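Local coordinates for protein caspase-3 (Porites astreoides, PDB 6WI4) that probably acts as a cysteine protease of the caspase family, cleaving proteins after aspartate during coral apoptosis, at residues Y149-V154 against S217-L222. Numbering follows the deposited sequence.
Sequences YAYSTV and SVVSML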
ATOM      1  N   TYR A 149      -7.779   2.562   1.192  1.00  8.92           N
ATOM      2  CA  TYR A 149      -6.434   2.735   1.729  1.00  9.17           C
ATOM      3  C   TYR A 149      -6.137   1.519   2.588  1.00  9.99           C
ATOM      4  O   TYR A 149      -6.751   1.336   3.648  1.00  9.55           O
ATOM      5  CB  TYR A 149      -6.311   4.029   2.536  1.00  9.88           C
ATOM      6  CG  TYR A 149      -6.856   5.274   1.856  1.00  9.86           C
ATOM      7  CD1 TYR A 149      -8.178   5.651   2.029  1.00 10.18           C
ATOM      8  CD2 TYR A 149      -6.046   6.076   1.059  1.00 12.28           C
ATOM      9  CE1 TYR A 149      -8.688   6.801   1.430  1.00 14.01           C
ATOM     10  CE2 TYR A 149      -6.558   7.218   0.448  1.00 15.58           C
ATOM     11  CZ  TYR A 149      -7.871   7.577   0.646  1.00 16.18           C
ATOM     12  OH  TYR A 149      -8.393   8.718   0.061  1.00 17.71           O
ATOM     13  N   ALA A 150      -5.228   0.671   2.114  1.00  8.99           N
ATOM     14  CA  ALA A 150      -4.886  -0.571   2.793  1.00  6.15           C
ATOM     15  C   ALA A 150      -3.601  -0.342   3.578  1.00  7.25           C
ATOM     16  O   ALA A 150      -2.516  -0.252   2.997  1.00  9.40           O
ATOM     17  CB  ALA A 150      -4.737  -1.709   1.787  1.00  9.20           C
ATOM     18  N   TYR A 151      -3.727  -0.240   4.897  1.00  8.38           N
ATOM     19  CA  TYR A 151      -2.617   0.070   5.790  1.00  7.10           C
ATOM     20  C   TYR A 151      -2.067  -1.192   6.441  1.00  8.47           C
ATOM     21  O   TYR A 151      -2.832  -2.054   6.877  1.00  9.17           O
ATOM     22  CB  TYR A 151      -3.094   1.006   6.899  1.00  7.03           C
ATOM     23  CG  TYR A 151      -3.269   2.447   6.508  1.00  9.02           C
ATOM     24  CD1 TYR A 151      -2.204   3.338   6.587  1.00 11.14           C
ATOM     25  CD2 TYR A 151      -4.507   2.929   6.118  1.00  9.05           C
ATOM     26  CE1 TYR A 151      -2.368   4.676   6.282  1.00 14.00           C
ATOM     27  CE2 TYR A 151      -4.683   4.270   5.801  1.00 10.80           C
ATOM     28  CZ  TYR A 151      -3.605   5.133   5.884  1.00 13.83           C
ATOM     29  OH  TYR A 151      -3.757   6.466   5.577  1.00 18.46           O
ATOM     30  N   SER A 152      -0.740  -1.259   6.577  1.00  8.16           N
ATOM     31  CA  SER A 152      -0.115  -2.447   7.161  1.00  6.92           C
ATOM     32  C   SER A 152      -0.415  -2.608   8.653  1.00  9.78           C
ATOM     33  O   SER A 152      -0.388  -3.739   9.155  1.00  8.94           O
ATOM     34  CB  SER A 152       1.400  -2.419   6.937  1.00  9.90           C
ATOM     35  OG  SER A 152       2.048  -1.371   7.655  1.00  8.98           O
ATOM     36  N   THR A 153      -0.677  -1.522   9.379  1.00  8.28           N
ATOM     37  CA  THR A 153      -0.828  -1.595  10.834  1.00  8.96           C
ATOM     38  C   THR A 153      -1.978  -0.677  11.251  1.00  9.80           C
ATOM     39  O   THR A 153      -2.866  -0.364  10.453  1.00 12.18           O
ATOM     40  CB  THR A 153       0.529  -1.325  11.530  1.00  9.05           C
ATOM     41  OG1 THR A 153       0.415  -1.656  12.923  1.00  9.63           O
ATOM     42  CG2 THR A 153       0.999   0.129  11.384  1.00 10.92           C
ATOM     43  N   VAL A 154      -2.005  -0.302  12.529  1.00  9.76           N
ATOM     44  CA  VAL A 154      -3.076   0.487  13.136  1.00 10.57           C
ATOM     45  C   VAL A 154      -2.492   1.842  13.514  1.00 11.11           C
ATOM     46  O   VAL A 154      -1.312   1.917  13.889  1.00 10.69           O
ATOM     47  CB  VAL A 154      -3.657  -0.251  14.355  1.00  9.38           C
ATOM     48  CG1 VAL A 154      -4.538   0.671  15.217  1.00 12.06           C
ATOM     49  CG2 VAL A 154      -4.411  -1.475  13.914  1.00 12.90           C
ATOM     50  N   SER A 217      -5.187  -2.627   8.806  1.00  8.41           N
ATOM     51  CA  SER A 217      -6.439  -1.882   8.792  1.00  8.35           C
ATOM     52  C   SER A 217      -6.727  -1.379   7.389  1.00  8.86           C
ATOM     53  O   SER A 217      -5.809  -1.030   6.644  1.00 11.38           O
ATOM     54  CB  SER A 217      -6.402  -0.713   9.787  1.00 10.32           C
ATOM     55  OG  SER A 217      -5.358   0.199   9.499  1.00 13.35           O
ATOM     56  N   VAL A 218      -8.003  -1.350   7.021  1.00  7.88           N
ATOM     57  CA  VAL A 218      -8.403  -0.833   5.721  1.00  8.93           C
ATOM     58  C   VAL A 218      -9.353   0.330   5.945  1.00  9.56           C
ATOM     59  O   VAL A 218     -10.261   0.244   6.780  1.00  9.87           O
ATOM     60  CB  VAL A 218      -9.030  -1.926   4.830  1.00 12.83           C
ATOM     61  CG1 VAL A 218     -10.200  -2.640   5.488  1.00 15.85           C
ATOM     62  CG2 VAL A 218      -9.463  -1.328   3.500  1.00 13.35           C
ATOM     63  N   VAL A 219      -9.120   1.429   5.227  1.00  7.24           N
ATOM     64  CA  VAL A 219     -10.012   2.584   5.229  1.00  8.33           C
ATOM     65  C   VAL A 219     -10.690   2.598   3.869  1.00  8.67           C
ATOM     66  O   VAL A 219     -10.024   2.793   2.844  1.00  9.62           O
ATOM     67  CB  VAL A 219      -9.258   3.900   5.473  1.00  8.56           C
ATOM     68  CG1 VAL A 219     -10.243   5.067   5.472  1.00 10.62           C
ATOM     69  CG2 VAL A 219      -8.469   3.863   6.798  1.00 10.92           C
ATOM     70  N   SER A 220     -12.007   2.401   3.831  1.00  6.33           N
ATOM     71  CA  SER A 220     -12.694   2.238   2.554  1.00  7.34           C
ATOM     72  C   SER A 220     -13.694   3.360   2.327  1.00  8.74           C
ATOM     73  O   SER A 220     -14.588   3.581   3.150  1.00  8.54           O
ATOM     74  CB  SER A 220     -13.417   0.897   2.476  1.00  9.52           C
ATOM     75  OG  SER A 220     -14.159   0.852   1.264  1.00  9.93           O
ATOM     76  N   MET A 221     -13.531   4.066   1.211  1.00  7.70           N
ATOM     77  CA  MET A 221     -14.568   4.920   0.649  1.00  8.99           C
ATOM     78  C   MET A 221     -15.154   4.300  -0.618  1.00  7.86           C
ATOM     79  O   MET A 221     -15.726   5.010  -1.451  1.00 10.03           O
ATOM     80  CB  MET A 221     -14.013   6.320   0.361  1.00 11.21           C
ATOM     81  CG  MET A 221     -13.742   7.147   1.623  1.00  8.98           C
ATOM     82  SD  MET A 221     -12.324   6.526   2.563  1.00 11.29           S
ATOM     83  CE  MET A 221     -11.801   8.017   3.415  1.00 13.30           C
ATOM     84  N   LEU A 222     -15.045   2.981  -0.763  1.00  7.98           N
ATOM     85  CA  LEU A 222     -15.616   2.315  -1.929  1.00  8.79           C
ATOM     86  C   LEU A 222     -17.143   2.333  -1.876  1.00 10.94           C
ATOM     87  O   LEU A 222     -17.756   2.307  -0.805  1.00 11.11           O
ATOM     88  CB  LEU A 222     -15.111   0.878  -2.016  1.00  9.41           C
ATOM     89  CG  LEU A 222     -13.592   0.701  -2.125  1.00  8.06           C
ATOM     90  CD1 LEU A 222     -13.278  -0.786  -2.189  1.00 11.47           C
ATOM     91  CD2 LEU A 222     -13.033   1.423  -3.337  1.00  9.11           C
TER
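Val-219 touches the rings of both Tyr-149 and Tyr-151, on the face of an antiparallel strand pair that carries all three. Its CB and CG1 meet the CD1 corner of Tyr-149, CB lying 4.0 Å from that CD1. The other methyl, CG2, set anti to its own carbonyl carbon, reaches Tyr-151 instead and approaches that ring obliquely, 3.9 Å from CE2. Farther along the same rim of Tyr-149, Met-221 makes a Met-aromatic contact: its SD lies in the ring plane, 3.8 Å from CE1, and a bend at chi2 (71°) helps bring SD to the ring edge; CE also touches CE1. Strand 217-220 forms one edge of the six-stranded caspase sheet within this chain, and is its only antiparallel strand, running against 147-151; helix 186-197 packs on the opposite face, where Ala-150 and Val-218 both touch Leu-190. Tyr-149 and Val-219 exchange two backbone hydrogen bonds, as do Tyr-151 and Ser-217, with Ala-150 and Val-218 the non-hydrogen-bonded pair between them. Past the end of strand 147-151, the Ser-217 hydroxyl donates to Thr-153 O (OG to O 2.7 Å), arriving in the carbonyl plane. Placed between the backbone N and carbonyl carbon (chi1 59°), Ser-217 OG also lies 3.5 Å from Tyr-151 CB. Gln-131, bonded to Thr-153 N, and Gln-214, bonded to Ser-152 O, also hold this loop.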